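Local coordinates for Lmo0651 protein (Listeria monocytogenes serovar 1/2a, PDB 6EP3) that controls expression of the Agr system as a transcriptional activator of the GntR family, probably binding specific regulatory DNA, and mediates virulence, at residues L110-S121 and R176-Y187. Residues are numbered along the deposited sequence; the frame is centred on the assembly and turned at random.
Sequences LYARMQEMERFS and REWTNKKSNQIY. With SO4 (sulfate ion), chain O; SO4 (sulfate ion), chain S.
Both hydrogen bonds between the two helical segments join Arg176 to Ser121, at one end of an antiparallel pair. Arg176 NE gives a nearly straight bond (166°) to Ser121 OG at 2.9 Å, with the hydroxyl close to the guanidinium plane; NH2 adds a weak bond to Ser121 O, while NH1 of the same guanidinium bonds to Phe170 O.

The middle is sulfur and methyl packing against small polar side chains. Met117 CE presses on Ser183 OG at 3.2 Å and also touches Asn180 OD1, which accepts a bond from Tyr129 OH of helix 126-142. Ser183 OG donates back to Thr179 O (2.7 Å), opposite the backbone N-H of Ser183 across the carbonyl plane. The amide of Asn180 spans the gap, ND2 lying 3.5 Å from Ser121 CB and also against Glu118 CA. Met114, its chain folded at chi2 and chi3, rests CG on Ser183 CB and brings CE to 3.7 Å from Asn184 OD1; Asn184 ND2 hydrogen-bonds Glu188 OE2, one turn further along its own helix.

Aromatic contact closes the other end. Tyr111 CD1 and CB lie over one face of the Tyr187 ring, CB making a CH-pi contact 4.1 Å from its centroid; the ring planes are inclined at 48°. Leu110 CD2 meets the edge of that ring and also Tyr187 CA.

The axes of 110-121 and 176-187 approach to 9.7 Å at 166°, joining helices 107-123 and 173-192 within the all-helical FCD domain. Ser183 with Asn180 and Asn184 receives the two methionines. Hydrogen bonding across the pair is thus concentrated at Ser121; in the middle, Ser183 OG and Asn180 OD1 bond to Thr179 O and Tyr129 OH instead, leaving methionine packing, and then the tyrosine pair, to join the helices.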
# COMPACT_ATOMS: atom_id res chain seq x y z
N LEU B 110 -7.83 2.84 -21.83
CA LEU B 110 -6.47 3.36 -21.84
C LEU B 110 -6.32 4.45 -22.89
O LEU B 110 -5.68 5.48 -22.64
CB LEU B 110 -5.48 2.23 -22.09
CG LEU B 110 -3.99 2.53 -21.90
CD1 LEU B 110 -3.66 2.63 -20.41
CD2 LEU B 110 -3.16 1.44 -22.55
N TYR B 111 -6.89 4.24 -24.07
CA TYR B 111 -6.86 5.26 -25.11
C TYR B 111 -7.56 6.53 -24.63
O TYR B 111 -7.06 7.64 -24.85
CB TYR B 111 -7.51 4.72 -26.38
CG TYR B 111 -7.39 5.63 -27.58
CD1 TYR B 111 -6.20 5.70 -28.30
CD2 TYR B 111 -8.47 6.39 -28.01
CE1 TYR B 111 -6.09 6.52 -29.40
CE2 TYR B 111 -8.36 7.21 -29.12
CZ TYR B 111 -7.17 7.27 -29.81
OH TYR B 111 -7.06 8.09 -30.91
N ALA B 112 -8.70 6.38 -23.96
CA ALA B 112 -9.39 7.56 -23.43
C ALA B 112 -8.54 8.30 -22.41
O ALA B 112 -8.51 9.53 -22.40
CB ALA B 112 -10.73 7.15 -22.81
N ARG B 113 -7.82 7.56 -21.55
CA ARG B 113 -6.97 8.21 -20.55
C ARG B 113 -5.80 8.94 -21.19
O ARG B 113 -5.46 10.07 -20.80
CB ARG B 113 -6.46 7.17 -19.54
CG ARG B 113 -7.52 6.32 -18.86
CD ARG B 113 -7.91 6.89 -17.50
NE ARG B 113 -9.09 6.24 -16.94
CZ ARG B 113 -9.06 5.39 -15.91
NH1 ARG B 113 -7.91 5.08 -15.32
NH2 ARG B 113 -10.19 4.85 -15.47
N MET B 114 -5.16 8.31 -22.18
CA MET B 114 -4.09 8.97 -22.92
C MET B 114 -4.60 10.23 -23.60
O MET B 114 -3.93 11.27 -23.62
CB MET B 114 -3.48 8.00 -23.94
CG MET B 114 -2.34 8.59 -24.77
SD MET B 114 -2.93 9.41 -26.27
CE MET B 114 -4.00 8.15 -26.96
N GLN B 115 -5.81 10.17 -24.16
CA GLN B 115 -6.36 11.34 -24.83
C GLN B 115 -6.73 12.44 -23.85
O GLN B 115 -6.64 13.62 -24.18
CB GLN B 115 -7.57 10.95 -25.68
CG GLN B 115 -7.20 10.18 -26.92
CD GLN B 115 -8.18 10.37 -28.05
OE1 GLN B 115 -7.80 10.38 -29.22
NE2 GLN B 115 -9.46 10.52 -27.71
N GLU B 116 -7.14 12.07 -22.63
CA GLU B 116 -7.37 13.09 -21.61
C GLU B 116 -6.06 13.77 -21.22
O GLU B 116 -6.04 14.98 -20.97
CB GLU B 116 -8.05 12.48 -20.39
CG GLU B 116 -9.55 12.31 -20.55
CD GLU B 116 -10.28 13.63 -20.72
OE1 GLU B 116 -10.28 14.19 -21.84
OE2 GLU B 116 -10.87 14.11 -19.73
N MET B 117 -4.98 13.00 -21.16
CA MET B 117 -3.66 13.61 -21.03
C MET B 117 -3.41 14.63 -22.13
O MET B 117 -3.01 15.77 -21.86
CB MET B 117 -2.58 12.53 -21.06
CG MET B 117 -2.43 11.75 -19.79
SD MET B 117 -1.56 10.24 -20.19
CE MET B 117 0.11 10.86 -20.06
N GLU B 118 -3.62 14.22 -23.38
CA GLU B 118 -3.44 15.13 -24.51
C GLU B 118 -4.27 16.39 -24.34
O GLU B 118 -3.79 17.51 -24.58
CB GLU B 118 -3.80 14.43 -25.81
CG GLU B 118 -2.64 13.78 -26.53
CD GLU B 118 -3.07 13.01 -27.76
OE1 GLU B 118 -4.12 12.34 -27.70
OE2 GLU B 118 -2.37 13.09 -28.79
N ARG B 119 -5.54 16.23 -23.94
CA ARG B 119 -6.45 17.37 -23.83
C ARG B 119 -5.99 18.35 -22.77
O ARG B 119 -5.96 19.56 -22.99
CB ARG B 119 -7.86 16.87 -23.53
CG ARG B 119 -8.84 17.99 -23.21
CD ARG B 119 -10.27 17.49 -23.26
NE ARG B 119 -10.72 16.88 -22.02
CZ ARG B 119 -11.38 17.53 -21.07
NH1 ARG B 119 -11.68 18.81 -21.22
NH2 ARG B 119 -11.75 16.89 -19.96
N PHE B 120 -5.64 17.84 -21.59
CA PHE B 120 -5.23 18.74 -20.51
C PHE B 120 -3.87 19.38 -20.80
O PHE B 120 -3.63 20.52 -20.41
CB PHE B 120 -5.23 17.98 -19.19
CG PHE B 120 -6.61 17.74 -18.65
CD1 PHE B 120 -7.53 18.78 -18.57
CD2 PHE B 120 -7.02 16.47 -18.27
CE1 PHE B 120 -8.81 18.56 -18.08
CE2 PHE B 120 -8.30 16.24 -17.79
CZ PHE B 120 -9.19 17.29 -17.69
N SER B 121 -3.00 18.69 -21.54
CA SER B 121 -1.76 19.33 -21.99
C SER B 121 -2.06 20.44 -22.99
O SER B 121 -1.41 21.50 -22.96
CB SER B 121 -0.82 18.30 -22.60
OG SER B 121 0.42 18.90 -22.93
N ARG B 176 5.79 17.41 -21.31
CA ARG B 176 4.41 16.93 -21.39
C ARG B 176 4.15 16.22 -22.70
O ARG B 176 3.54 15.14 -22.73
CB ARG B 176 3.44 18.10 -21.22
CG ARG B 176 3.35 18.63 -19.81
CD ARG B 176 1.99 19.25 -19.54
NE ARG B 176 1.59 20.20 -20.58
CZ ARG B 176 1.88 21.49 -20.55
NH1 ARG B 176 2.58 22.00 -19.54
NH2 ARG B 176 1.46 22.29 -21.53
N GLU B 177 4.60 16.80 -23.81
CA GLU B 177 4.36 16.21 -25.12
C GLU B 177 5.13 14.91 -25.29
O GLU B 177 4.63 13.95 -25.89
CB GLU B 177 4.72 17.20 -26.23
CG GLU B 177 3.74 18.34 -26.35
CD GLU B 177 4.14 19.35 -27.40
OE1 GLU B 177 5.25 19.22 -27.96
OE2 GLU B 177 3.34 20.27 -27.67
N TRP B 178 6.35 14.84 -24.75
CA TRP B 178 7.10 13.60 -24.79
C TRP B 178 6.39 12.51 -24.00
O TRP B 178 6.29 11.36 -24.45
CB TRP B 178 8.51 13.82 -24.25
CG TRP B 178 9.37 12.61 -24.33
CD1 TRP B 178 10.17 12.23 -25.36
CD2 TRP B 178 9.52 11.60 -23.32
NE1 TRP B 178 10.81 11.05 -25.06
CE2 TRP B 178 10.42 10.64 -23.81
CE3 TRP B 178 8.97 11.42 -22.04
CZ2 TRP B 178 10.80 9.52 -23.07
CZ3 TRP B 178 9.35 10.31 -21.31
CH2 TRP B 178 10.24 9.37 -21.83
N THR B 179 5.86 12.85 -22.82
CA THR B 179 5.13 11.87 -22.02
C THR B 179 3.86 11.41 -22.72
O THR B 179 3.51 10.23 -22.69
CB THR B 179 4.82 12.44 -20.64
OG1 THR B 179 6.02 12.96 -20.05
CG2 THR B 179 4.23 11.38 -19.73
N ASN B 180 3.16 12.34 -23.38
CA ASN B 180 1.97 11.96 -24.14
C ASN B 180 2.33 11.02 -25.29
O ASN B 180 1.63 10.03 -25.54
CB ASN B 180 1.26 13.20 -24.67
CG ASN B 180 0.72 14.10 -23.57
OD1 ASN B 180 0.71 13.72 -22.39
ND2 ASN B 180 0.26 15.28 -23.95
N LYS B 181 3.42 11.32 -26.00
CA LYS B 181 3.86 10.46 -27.09
C LYS B 181 4.23 9.07 -26.57
O LYS B 181 3.92 8.06 -27.20
CB LYS B 181 5.05 11.09 -27.82
CG LYS B 181 5.77 10.14 -28.77
CD LYS B 181 6.86 10.85 -29.56
CE LYS B 181 8.06 11.18 -28.69
NZ LYS B 181 9.08 12.00 -29.42
N LYS B 182 4.90 9.01 -25.42
CA LYS B 182 5.27 7.72 -24.85
C LYS B 182 4.03 6.93 -24.44
O LYS B 182 3.96 5.72 -24.66
CB LYS B 182 6.19 7.93 -23.64
CG LYS B 182 7.66 8.07 -24.00
CD LYS B 182 8.23 6.74 -24.47
CE LYS B 182 9.61 6.91 -25.09
NZ LYS B 182 9.55 7.73 -26.34
N SER B 183 3.04 7.61 -23.86
CA SER B 183 1.80 6.94 -23.48
C SER B 183 1.09 6.38 -24.71
O SER B 183 0.59 5.25 -24.69
CB SER B 183 0.89 7.92 -22.74
OG SER B 183 1.62 8.60 -21.73
N ASN B 184 1.05 7.16 -25.79
CA ASN B 184 0.43 6.67 -27.02
C ASN B 184 1.21 5.50 -27.61
O ASN B 184 0.62 4.55 -28.13
CB ASN B 184 0.31 7.80 -28.05
CG ASN B 184 -0.29 7.32 -29.34
OD1 ASN B 184 -1.49 7.09 -29.43
ND2 ASN B 184 0.55 7.16 -30.36
N GLN B 185 2.54 5.55 -27.55
CA GLN B 185 3.36 4.44 -28.03
C GLN B 185 3.08 3.18 -27.23
O GLN B 185 3.00 2.08 -27.79
CB GLN B 185 4.84 4.81 -27.92
CG GLN B 185 5.45 5.41 -29.17
CD GLN B 185 6.86 5.91 -28.94
OE1 GLN B 185 7.58 5.41 -28.08
NE2 GLN B 185 7.26 6.92 -29.71
N ILE B 186 2.94 3.32 -25.91
CA ILE B 186 2.62 2.17 -25.07
C ILE B 186 1.27 1.59 -25.45
O ILE B 186 1.11 0.37 -25.61
CB ILE B 186 2.68 2.58 -23.58
CG1 ILE B 186 4.13 2.79 -23.15
CG2 ILE B 186 2.02 1.52 -22.71
CD1 ILE B 186 4.28 3.73 -21.97
N TYR B 187 0.27 2.46 -25.61
CA TYR B 187 -1.05 2.01 -26.03
C TYR B 187 -0.97 1.25 -27.36
O TYR B 187 -1.58 0.19 -27.52
CB TYR B 187 -2.02 3.18 -26.16
CG TYR B 187 -3.22 2.85 -27.02
CD1 TYR B 187 -4.29 2.13 -26.50
CD2 TYR B 187 -3.27 3.23 -28.36
CE1 TYR B 187 -5.38 1.80 -27.28
CE2 TYR B 187 -4.36 2.90 -29.15
CZ TYR B 187 -5.41 2.19 -28.60
OH TYR B 187 -6.50 1.87 -29.38
S SO4 O . -13.58 5.61 -17.45
O1 SO4 O . -13.87 4.18 -17.55
O2 SO4 O . -13.85 6.07 -16.09
O3 SO4 O . -14.42 6.33 -18.40
O4 SO4 O . -12.17 5.85 -17.77
S SO4 S . -15.10 19.36 -19.06
O1 SO4 S . -14.71 18.63 -17.86
O2 SO4 S . -13.90 19.86 -19.73
O3 SO4 S . -15.96 20.48 -18.69
O4 SO4 S . -15.82 18.46 -19.96